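Glutamyl endopeptidase (Staphylococcus epidermidis, PDB 6PYM) is a secreted serine endopeptidase of the S1B family that preferentially cleaves peptide bonds on the carbonyl side of glutamate, and also of aspartate. Local coordinates at residues N6-I11 / W144-K149; E43-T48 / I96-P101; E156-D161 / N193-I198. The protein carries 1 engineered substitution. All blocks are in the same frame, centred on the assembly; numbering follows the deposited sequence.

Contact 1: residues N6-I11 / W144-K149; sequences NNRHQI and WESVGK
Gln-10 lays its aliphatic stem across the indole of Trp-144. Its CB stands 3.6 Å from the centroid of the six-membered ring, close to the ring normal, which makes a CH-pi contact. CG, anti to the backbone N (chi1 -174°), starts an extended chain that carries the amide out past the CZ2 rim, its plane 18° from the indole's, with OE1 3.7 Å from Trp-144 CZ2. The indole also binds outside the pair, through NE1 to Thr-142 OG1 and by a cation-pi contact with Lys-138.

On the same face, Arg-8 CG rests 3.6 Å from Ser-146 OG, while its NE gives a hydrogen bond of 2.9 Å to an in-plane lone pair of Asn-6 OD1, and NH2 forms a salt bridge with Asp-137. A water takes the Asn-7 N-H and links it to Ser-146 OG, which also bonds Ser-163 O.

The backbones run antiparallel. His-9 and Glu-145 exchange two bonds, the one from Glu-145 N to His-9 O measuring 2.8 Å, and Val-147 N adds a third to Asn-7 O. His-9 and Glu-145 project from the other face; Ile-11 CD1 reaches Glu-145 CB at 3.9 Å, and the Glu-145 carboxylate bonds Tyr-19. A water in the plane of the His-9 ring, 2.7 Å from ND1, also bonds Glu-145 O across the contact.

The N-terminal strand 8-11 is thus added to the 143-154 edge of the C-terminal barrel. Main-chain bonds set the register, and one aromatic overlap, charged side chains and bridging waters supply side-chain chemistry suited to a surface seam.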
loop_
_atom_site.group_PDB
_atom_site.type_symbol
_atom_site.label_atom_id
_atom_site.label_comp_id
_atom_site.label_asym_id
_atom_site.label_seq_id
_atom_site.Cartn_x
_atom_site.Cartn_y
_atom_site.Cartn_z
ATOM N N ASN A 6 -1.794 -12.936 -15.049
ATOM C CA ASN A 6 -0.523 -12.412 -14.545
ATOM C C ASN A 6 -0.083 -11.329 -15.523
ATOM O O ASN A 6 0.718 -11.573 -16.432
ATOM C CB ASN A 6 0.502 -13.513 -14.398
ATOM C CG ASN A 6 1.821 -13.011 -13.862
ATOM O OD1 ASN A 6 1.907 -11.894 -13.346
ATOM N ND2 ASN A 6 2.858 -13.835 -13.963
ATOM N N ASN A 7 -0.634 -10.137 -15.336
ATOM C CA ASN A 7 -0.456 -8.991 -16.220
ATOM C C ASN A 7 0.177 -7.898 -15.362
ATOM O O ASN A 7 -0.515 -7.118 -14.704
ATOM C CB ASN A 7 -1.823 -8.574 -16.767
ATOM C CG ASN A 7 -1.746 -7.414 -17.727
ATOM O OD1 ASN A 7 -0.661 -6.957 -18.083
ATOM N ND2 ASN A 7 -2.904 -6.934 -18.161
ATOM N N ARG A 8 1.506 -7.868 -15.350
ATOM C CA ARG A 8 2.273 -7.011 -14.454
ATOM C C ARG A 8 3.349 -6.275 -15.236
ATOM O O ARG A 8 4.088 -6.885 -16.017
ATOM C CB ARG A 8 2.915 -7.837 -13.342
ATOM C CG ARG A 8 1.915 -8.618 -12.502
ATOM C CD ARG A 8 2.562 -9.187 -11.248
ATOM N NE ARG A 8 3.496 -10.262 -11.565
ATOM C CZ ARG A 8 4.569 -10.580 -10.844
ATOM N NH1 ARG A 8 4.887 -9.891 -9.758
ATOM N NH2 ARG A 8 5.340 -11.584 -11.220
ATOM N N HIS A 9 3.448 -4.975 -15.014
ATOM C CA HIS A 9 4.361 -4.131 -15.768
ATOM C C HIS A 9 5.080 -3.191 -14.817
ATOM O O HIS A 9 4.493 -2.700 -13.846
ATOM C CB HIS A 9 3.599 -3.330 -16.830
ATOM C CG HIS A 9 3.086 -4.177 -17.946
ATOM N ND1 HIS A 9 1.823 -4.728 -17.948
ATOM C CD2 HIS A 9 3.696 -4.625 -19.067
ATOM C CE1 HIS A 9 1.665 -5.451 -19.044
ATOM N NE2 HIS A 9 2.786 -5.403 -19.740
ATOM N N GLN A 10 6.349 -2.933 -15.109
ATOM C CA GLN A 10 7.159 -2.086 -14.256
ATOM C C GLN A 10 6.796 -0.625 -14.470
ATOM O O GLN A 10 6.484 -0.200 -15.591
ATOM C CB GLN A 10 8.639 -2.303 -14.563
ATOM C CG GLN A 10 9.547 -1.557 -13.603
ATOM C CD GLN A 10 11.008 -1.918 -13.752
ATOM O OE1 GLN A 10 11.391 -2.705 -14.632
ATOM N NE2 GLN A 10 11.841 -1.360 -12.874
ATOM N N ILE A 11 6.822 0.138 -13.380
ATOM C CA ILE A 11 6.632 1.581 -13.404
ATOM C C ILE A 11 7.999 2.235 -13.322
ATOM O O ILE A 11 8.799 1.931 -12.429
ATOM C CB ILE A 11 5.746 2.052 -12.236
ATOM C CG1 ILE A 11 4.395 1.331 -12.231
ATOM C CG2 ILE A 11 5.594 3.582 -12.254
ATOM C CD1 ILE A 11 3.631 1.443 -13.510
ATOM N N TRP A 144 5.863 -2.245 -9.563
ATOM C CA TRP A 144 5.144 -2.974 -10.597
ATOM C C TRP A 144 3.651 -2.800 -10.391
ATOM O O TRP A 144 3.156 -2.833 -9.257
ATOM C CB TRP A 144 5.495 -4.485 -10.589
ATOM C CG TRP A 144 6.918 -4.704 -10.920
ATOM C CD1 TRP A 144 7.991 -4.416 -10.133
ATOM C CD2 TRP A 144 7.443 -5.211 -12.150
ATOM N NE1 TRP A 144 9.164 -4.701 -10.802
ATOM C CE2 TRP A 144 8.849 -5.188 -12.042
ATOM C CE3 TRP A 144 6.864 -5.678 -13.335
ATOM C CZ2 TRP A 144 9.686 -5.634 -13.070
ATOM C CZ3 TRP A 144 7.696 -6.102 -14.356
ATOM C CH2 TRP A 144 9.088 -6.084 -14.211
ATOM N N GLU A 145 2.930 -2.638 -11.490
ATOM C CA GLU A 145 1.483 -2.521 -11.509
ATOM C C GLU A 145 0.892 -3.805 -12.077
ATOM O O GLU A 145 1.278 -4.246 -13.169
ATOM C CB GLU A 145 1.099 -1.347 -12.401
ATOM C CG GLU A 145 -0.374 -1.160 -12.632
ATOM C CD GLU A 145 -0.645 0.071 -13.475
ATOM O OE1 GLU A 145 -0.590 -0.031 -14.724
ATOM O OE2 GLU A 145 -0.865 1.155 -12.896
ATOM N N SER A 146 -0.047 -4.395 -11.346
ATOM C CA SER A 146 -0.725 -5.624 -11.737
ATOM C C SER A 146 -2.187 -5.317 -12.027
ATOM O O SER A 146 -2.844 -4.630 -11.240
ATOM C CB SER A 146 -0.613 -6.643 -10.607
ATOM O OG SER A 146 -1.214 -7.862 -11.004
ATOM N N VAL A 147 -2.695 -5.840 -13.143
ATOM C CA VAL A 147 -3.988 -5.468 -13.711
ATOM C C VAL A 147 -4.969 -6.633 -13.581
ATOM O O VAL A 147 -4.631 -7.773 -13.917
ATOM C CB VAL A 147 -3.815 -5.091 -15.193
ATOM C CG1 VAL A 147 -5.159 -4.911 -15.876
ATOM C CG2 VAL A 147 -2.959 -3.834 -15.333
ATOM N N GLY A 148 -6.192 -6.343 -13.153
ATOM C CA GLY A 148 -7.213 -7.377 -13.114
ATOM C C GLY A 148 -8.559 -6.826 -12.689
ATOM O O GLY A 148 -8.835 -5.634 -12.847
ATOM N N LYS A 149 -9.400 -7.706 -12.153
ATOM C CA LYS A 149 -10.775 -7.371 -11.811
ATOM C C LYS A 149 -11.122 -7.809 -10.396
ATOM O O LYS A 149 -10.612 -8.807 -9.881
ATOM C CB LYS A 149 -11.766 -8.060 -12.764
ATOM C CG LYS A 149 -11.739 -7.554 -14.201
ATOM C CD LYS A 149 -12.704 -8.357 -15.070
ATOM C CE LYS A 149 -12.966 -7.671 -16.399
ATOM N NZ LYS A 149 -13.797 -6.448 -16.218
HETATM O O HOH W 1 -2.280 -9.439 -13.040
HETATM O O HOH W 2 0.055 -4.494 -15.888
#

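Contact 2: residues E43-T48 / I96-P101; sequences ENEILT and ILRVSP
A bend at chi2 of Glu-45 (84°) turns its CD out of the extended line, and one at chi3 of Arg-98 (-71°) swings NE round, so that carboxylate and guanidinium meet between two side chains lying side by side. Their strands, 45-48 and 95-99, are antiparallel neighbours in the six-stranded N-terminal barrel of the chymotrypsin-like fold. Glu-45 OE2 receives Arg-98 NE at 2.8 Å through its anti lone pair, within the guanidinium plane, while the two flat groups stand 83° apart. The same oxygen takes only a weak second bond, 3.4 Å, from Arg-98 NH2. OE1 is met by the neighbouring Asn-44 N from above the carboxylate plane, at 2.9 Å, so both oxygens of this buried acid are engaged. Arg-98 NH1 makes a further salt bridge with Glu-84, and the guanidinium probably keeps the buried Glu-45 ionised.

Beyond the ion pair, this face turns apolar. Ile-96 CG2 packs against Glu-45 CG, and Leu-47 CD2 lies 3.7 Å from Ile-96 CG1, a pair covered by Phe-205 and Leu-206 of helix 200-209. On the other face Ile-46 CG1 touches Leu-97 CB at 3.8 Å, with Ile-108 of helix 108-111 against Ile-46. Ile-46 and Leu-97 also form the hydrogen-bonded backbone pair, with a bond in each direction.

The strands adjoin the predicted charge relay in sequence, 45-48 before His-51 and 95-99 after Asp-93, with the Leu-47 and Asp-93 side chains about 11 Å apart. Where 45-48 begins and 95-99 ends, Val-99 N gives a bond of 2.8 Å to Asn-44 O.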
loop_
_atom_site.group_PDB
_atom_site.type_symbol
_atom_site.label_atom_id
_atom_site.label_comp_id
_atom_site.label_asym_id
_atom_site.label_seq_id
_atom_site.Cartn_x
_atom_site.Cartn_y
_atom_site.Cartn_z
ATOM N N GLU A 43 0.002 13.553 5.974
ATOM C CA GLU A 43 1.217 14.338 6.168
ATOM C C GLU A 43 2.379 13.495 6.678
ATOM O O GLU A 43 3.525 13.679 6.251
ATOM C CB GLU A 43 0.927 15.483 7.139
ATOM C CG GLU A 43 2.117 16.396 7.362
ATOM C CD GLU A 43 2.266 17.437 6.272
ATOM O OE1 GLU A 43 1.550 17.353 5.251
ATOM O OE2 GLU A 43 3.100 18.350 6.439
ATOM N N ASN A 44 2.110 12.585 7.617
ATOM C CA ASN A 44 3.148 11.749 8.211
ATOM C C ASN A 44 2.788 10.269 8.184
ATOM O O ASN A 44 3.293 9.508 9.014
ATOM C CB ASN A 44 3.439 12.163 9.658
ATOM C CG ASN A 44 3.918 13.594 9.764
ATOM O OD1 ASN A 44 5.024 13.914 9.335
ATOM N ND2 ASN A 44 3.085 14.464 10.334
ATOM N N GLU A 45 1.915 9.837 7.277
ATOM C CA GLU A 45 1.292 8.530 7.441
ATOM C C GLU A 45 1.248 7.735 6.150
ATOM O O GLU A 45 0.924 8.270 5.081
ATOM C CB GLU A 45 -0.147 8.658 7.952
ATOM C CG GLU A 45 -0.263 9.110 9.404
ATOM C CD GLU A 45 -0.182 10.618 9.593
ATOM O OE1 GLU A 45 -0.378 11.381 8.623
ATOM O OE2 GLU A 45 0.058 11.025 10.752
ATOM N N ILE A 46 1.519 6.438 6.282
ATOM C CA ILE A 46 1.262 5.462 5.233
ATOM C C ILE A 46 0.282 4.428 5.769
ATOM O O ILE A 46 0.136 4.239 6.979
ATOM C CB ILE A 46 2.537 4.768 4.696
ATOM C CG1 ILE A 46 3.132 3.808 5.729
ATOM C CG2 ILE A 46 3.572 5.794 4.258
ATOM C CD1 ILE A 46 4.120 2.811 5.134
ATOM N N LEU A 47 -0.388 3.749 4.842
ATOM C CA LEU A 47 -1.094 2.509 5.133
ATOM C C LEU A 47 -0.268 1.330 4.640
ATOM O O LEU A 47 0.375 1.394 3.584
ATOM C CB LEU A 47 -2.459 2.455 4.451
ATOM C CG LEU A 47 -3.371 3.642 4.765
ATOM C CD1 LEU A 47 -4.709 3.481 4.060
ATOM C CD2 LEU A 47 -3.535 3.852 6.265
ATOM N N THR A 48 -0.311 0.247 5.408
ATOM C CA THR A 48 0.285 -1.029 5.049
ATOM C C THR A 48 -0.448 -2.115 5.842
ATOM O O THR A 48 -1.543 -1.877 6.367
ATOM C CB THR A 48 1.810 -0.979 5.259
ATOM O OG1 THR A 48 2.400 -2.191 4.786
ATOM C CG2 THR A 48 2.155 -0.786 6.727
ATOM N N ILE A 96 -1.842 1.766 10.160
ATOM C CA ILE A 96 -1.209 3.035 9.827
ATOM C C ILE A 96 0.196 2.993 10.394
ATOM O O ILE A 96 0.396 2.584 11.546
ATOM C CB ILE A 96 -1.984 4.215 10.436
ATOM C CG1 ILE A 96 -3.420 4.271 9.905
ATOM C CG2 ILE A 96 -1.234 5.526 10.194
ATOM C CD1 ILE A 96 -4.327 5.226 10.683
ATOM N N LEU A 97 1.172 3.407 9.602
ATOM C CA LEU A 97 2.513 3.662 10.112
ATOM C C LEU A 97 2.754 5.158 9.999
ATOM O O LEU A 97 2.770 5.711 8.894
ATOM C CB LEU A 97 3.587 2.887 9.353
ATOM C CG LEU A 97 5.019 3.154 9.837
ATOM C CD1 LEU A 97 5.240 2.660 11.265
ATOM C CD2 LEU A 97 6.019 2.524 8.902
ATOM N N ARG A 98 2.894 5.815 11.145
ATOM C CA ARG A 98 3.322 7.202 11.170
ATOM C C ARG A 98 4.838 7.220 11.100
ATOM O O ARG A 98 5.500 6.449 11.803
ATOM C CB ARG A 98 2.839 7.855 12.463
ATOM C CG ARG A 98 3.122 9.336 12.590
ATOM C CD ARG A 98 2.240 9.938 13.677
ATOM N NE ARG A 98 0.846 9.992 13.245
ATOM C CZ ARG A 98 -0.196 9.718 14.022
ATOM N NH1 ARG A 98 -0.017 9.360 15.285
ATOM N NH2 ARG A 98 -1.423 9.800 13.525
ATOM N N VAL A 99 5.386 8.074 10.241
ATOM C CA VAL A 99 6.824 8.182 10.052
ATOM C C VAL A 99 7.299 9.557 10.499
ATOM O O VAL A 99 6.555 10.545 10.465
ATOM C CB VAL A 99 7.256 7.901 8.595
ATOM C CG1 VAL A 99 6.968 6.452 8.228
ATOM C CG2 VAL A 99 6.562 8.850 7.624
ATOM N N SER A 100 8.565 9.613 10.900
ATOM C CA SER A 100 9.196 10.871 11.255
ATOM C C SER A 100 9.501 11.679 9.998
ATOM O O SER A 100 9.579 11.128 8.897
ATOM C CB SER A 100 10.503 10.594 11.994
ATOM O OG SER A 100 10.269 9.939 13.227
ATOM N N PRO A 101 9.685 12.995 10.134
ATOM C CA PRO A 101 10.219 13.776 9.014
ATOM C C PRO A 101 11.613 13.283 8.656
ATOM O O PRO A 101 12.273 12.593 9.435
ATOM C CB PRO A 101 10.280 15.210 9.567
ATOM C CG PRO A 101 9.399 15.212 10.772
ATOM C CD PRO A 101 9.442 13.825 11.329
HETATM O O HOH W 3 6.851 12.577 7.706
#

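Contact 3: residues E156-D161 / N193-I198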
loop_
_atom_site.group_PDB
_atom_site.type_symbol
_atom_site.label_atom_id
_atom_site.label_comp_id
_atom_site.label_asym_id
_atom_site.label_seq_id
_atom_site.Cartn_x
_atom_site.Cartn_y
_atom_site.Cartn_z
ATOM N N GLU A 156 -14.969 -6.453 5.276
ATOM C CA GLU A 156 -13.690 -5.775 5.101
ATOM C C GLU A 156 -12.778 -6.492 4.108
ATOM O O GLU A 156 -11.566 -6.250 4.105
ATOM C CB GLU A 156 -12.992 -5.583 6.450
ATOM C CG GLU A 156 -13.719 -4.579 7.338
ATOM C CD GLU A 156 -13.208 -4.525 8.770
ATOM O OE1 GLU A 156 -12.279 -5.279 9.131
ATOM O OE2 GLU A 156 -13.762 -3.717 9.548
ATOM N N GLU A 157 -13.328 -7.361 3.267
ATOM C CA GLU A 157 -12.541 -8.179 2.355
ATOM C C GLU A 157 -12.914 -7.836 0.922
ATOM O O GLU A 157 -14.093 -7.855 0.559
ATOM C CB GLU A 157 -12.812 -9.662 2.643
ATOM C CG GLU A 157 -12.216 -10.644 1.637
ATOM C CD GLU A 157 -10.842 -11.165 2.028
ATOM O OE1 GLU A 157 -10.196 -10.536 2.886
ATOM O OE2 GLU A 157 -10.406 -12.201 1.462
ATOM N N LEU A 158 -11.911 -7.521 0.107
ATOM C CA LEU A 158 -12.098 -7.345 -1.331
ATOM C C LEU A 158 -11.072 -8.220 -2.034
ATOM O O LEU A 158 -9.873 -8.115 -1.753
ATOM C CB LEU A 158 -11.979 -5.866 -1.766
ATOM C CG LEU A 158 -12.233 -5.548 -3.256
ATOM C CD1 LEU A 158 -12.821 -4.162 -3.456
ATOM C CD2 LEU A 158 -10.952 -5.678 -4.077
ATOM N N ARG A 159 -11.540 -9.087 -2.931
ATOM C CA ARG A 159 -10.677 -10.036 -3.619
ATOM C C ARG A 159 -10.652 -9.750 -5.110
ATOM O O ARG A 159 -11.588 -9.168 -5.668
ATOM C CB ARG A 159 -11.161 -11.472 -3.407
ATOM C CG ARG A 159 -11.221 -11.885 -1.954
ATOM C CD ARG A 159 -11.925 -13.213 -1.801
ATOM N NE ARG A 159 -11.971 -13.614 -0.399
ATOM C CZ ARG A 159 -12.723 -14.600 0.079
ATOM N NH1 ARG A 159 -13.509 -15.299 -0.729
ATOM N NH2 ARG A 159 -12.693 -14.882 1.374
ATOM N N TYR A 160 -9.581 -10.208 -5.758
ATOM C CA TYR A 160 -9.372 -9.929 -7.173
ATOM C C TYR A 160 -8.614 -11.071 -7.835
ATOM O O TYR A 160 -8.015 -11.924 -7.169
ATOM C CB TYR A 160 -8.664 -8.581 -7.401
ATOM C CG TYR A 160 -7.729 -8.171 -6.284
ATOM C CD1 TYR A 160 -6.473 -8.759 -6.129
ATOM C CD2 TYR A 160 -8.101 -7.187 -5.389
ATOM C CE1 TYR A 160 -5.629 -8.369 -5.107
ATOM C CE2 TYR A 160 -7.276 -6.797 -4.362
ATOM C CZ TYR A 160 -6.039 -7.384 -4.220
ATOM O OH TYR A 160 -5.233 -6.972 -3.188
ATOM N N ASP A 161 -8.633 -11.055 -9.170
ATOM C CA ASP A 161 -8.085 -12.129 -9.997
ATOM C C ASP A 161 -6.704 -11.814 -10.565
ATOM O O ASP A 161 -6.185 -12.588 -11.377
ATOM C CB ASP A 161 -9.063 -12.508 -11.122
ATOM C CG ASP A 161 -9.183 -11.443 -12.209
ATOM O OD1 ASP A 161 -8.476 -10.420 -12.185
ATOM O OD2 ASP A 161 -10.010 -11.643 -13.130
ATOM N N ASN A 193 -6.465 -13.231 -4.921
ATOM C CA ASN A 193 -5.727 -12.390 -3.996
ATOM C C ASN A 193 -6.691 -11.467 -3.262
ATOM O O ASN A 193 -7.810 -11.222 -3.719
ATOM C CB ASN A 193 -4.614 -11.634 -4.723
ATOM C CG ASN A 193 -3.461 -12.549 -5.062
ATOM O OD1 ASN A 193 -2.863 -13.152 -4.166
ATOM N ND2 ASN A 193 -3.187 -12.724 -6.348
ATOM N N SER A 194 -6.254 -10.985 -2.099
ATOM C CA SER A 194 -7.136 -10.345 -1.135
ATOM C C SER A 194 -6.561 -9.039 -0.613
ATOM O O SER A 194 -5.351 -8.898 -0.416
ATOM C CB SER A 194 -7.348 -11.237 0.094
ATOM O OG SER A 194 -7.904 -12.494 -0.245
ATOM N N SER A 195 -7.472 -8.121 -0.303
ATOM C CA SER A 195 -7.152 -6.830 0.275
ATOM C C SER A 195 -8.135 -6.506 1.392
ATOM O O SER A 195 -9.244 -7.054 1.467
ATOM C CB SER A 195 -7.221 -5.729 -0.786
ATOM O OG SER A 195 -8.549 -5.527 -1.253
ATOM N N VAL A 196 -7.700 -5.607 2.270
ATOM C CA VAL A 196 -8.590 -4.973 3.232
ATOM C C VAL A 196 -9.395 -3.924 2.488
ATOM O O VAL A 196 -8.834 -2.961 1.954
ATOM C CB VAL A 196 -7.812 -4.327 4.386
ATOM C CG1 VAL A 196 -8.788 -3.733 5.408
ATOM C CG2 VAL A 196 -6.889 -5.339 5.035
ATOM N N TYR A 197 -10.711 -4.105 2.464
ATOM C CA TYR A 197 -11.613 -3.186 1.786
ATOM C C TYR A 197 -11.833 -1.956 2.654
ATOM O O TYR A 197 -12.151 -2.074 3.842
ATOM C CB TYR A 197 -12.939 -3.905 1.578
ATOM C CG TYR A 197 -13.983 -3.172 0.779
ATOM C CD1 TYR A 197 -13.672 -2.566 -0.429
ATOM C CD2 TYR A 197 -15.298 -3.132 1.213
ATOM C CE1 TYR A 197 -14.637 -1.929 -1.178
ATOM C CE2 TYR A 197 -16.272 -2.492 0.469
ATOM C CZ TYR A 197 -15.933 -1.896 -0.723
ATOM O OH TYR A 197 -16.889 -1.261 -1.476
ATOM N N ILE A 198 -11.663 -0.776 2.068
ATOM C CA ILE A 198 -11.794 0.451 2.841
ATOM C C ILE A 198 -13.271 0.827 2.925
ATOM O O ILE A 198 -13.762 1.699 2.199
ATOM C CB ILE A 198 -10.881 1.554 2.279
ATOM C CG1 ILE A 198 -9.418 1.100 2.367
ATOM C CG2 ILE A 198 -11.086 2.874 3.024
ATOM C CD1 ILE A 198 -8.438 1.965 1.591
#
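The second barrel of the chymotrypsin-like fold contributes strand 192-197, whose Val-196 side chain comes within about 4 Å of that of Asp-93, a predicted member of the charge relay; strand 157-160 pairs with it antiparallel. Leu-158 O is gripped twice by Ser-195, by its N at 2.8 Å and by its OG at 2.9 Å. The hydroxyl can join because OG sits between the backbone N and the carbonyl carbon (chi1 67°). Leu-158 N returns a bond to Ser-195 O.

Tyr-160 and Asn-193 form the next hydrogen-bonded pair, and their side chains cross at about a right angle. Asn-193 O lies 3.7 Å above the tyrosine ring, offset toward its rim, and Asn-193 CB is 3.4 Å from Tyr-160 CE1. On the Tyr-160 face, Leu-158 CD1 also touches Tyr-197 CD1 at 3.5 Å. On the opposite face Arg-159 NE drives almost straight (178°) into the anti lone pair of Glu-157 OE2, at 2.8 Å, a salt bridge within one strand; Ser-194 OG is 3.0 Å from that oxygen.

Outside the pair, Tyr-160 OH bonds His-184 ND1 and Glu-157 OE1 bonds Tyr-185. Asn-193 ND2 bonds Leu-162 O, and its OD1 accepts from the N-terminal amine of Val-1. The pair lies between strands 143-154 and 180-188, Tyr-160 reaches Ile-129 and Val-131 of strand 128-133, and helix 200-209 follows strand 192-197 closely.

Contacts 1 and 3 belong to the same seven-stranded sheet of the C-terminal barrel, whereas contact 2 lies in the N-terminal barrel, on the other side of the chain's centre from both. Strand 143-154 links contacts 1 and 3 directly: it carries residues 144-149 of contact 1, then pairs with strand 157-160 of contact 3, and Lys-149 N meets Asp-161 OD1 at 2.9 Å. Contact 1 is a surface seam with bridging waters; contacts 2 and 3 are buried. All three rest on antiparallel backbone bonding, yet contact 2 carries its salt bridge between strands, contact 3 within one strand, and contact 1 sends its arginine to a loop aspartate.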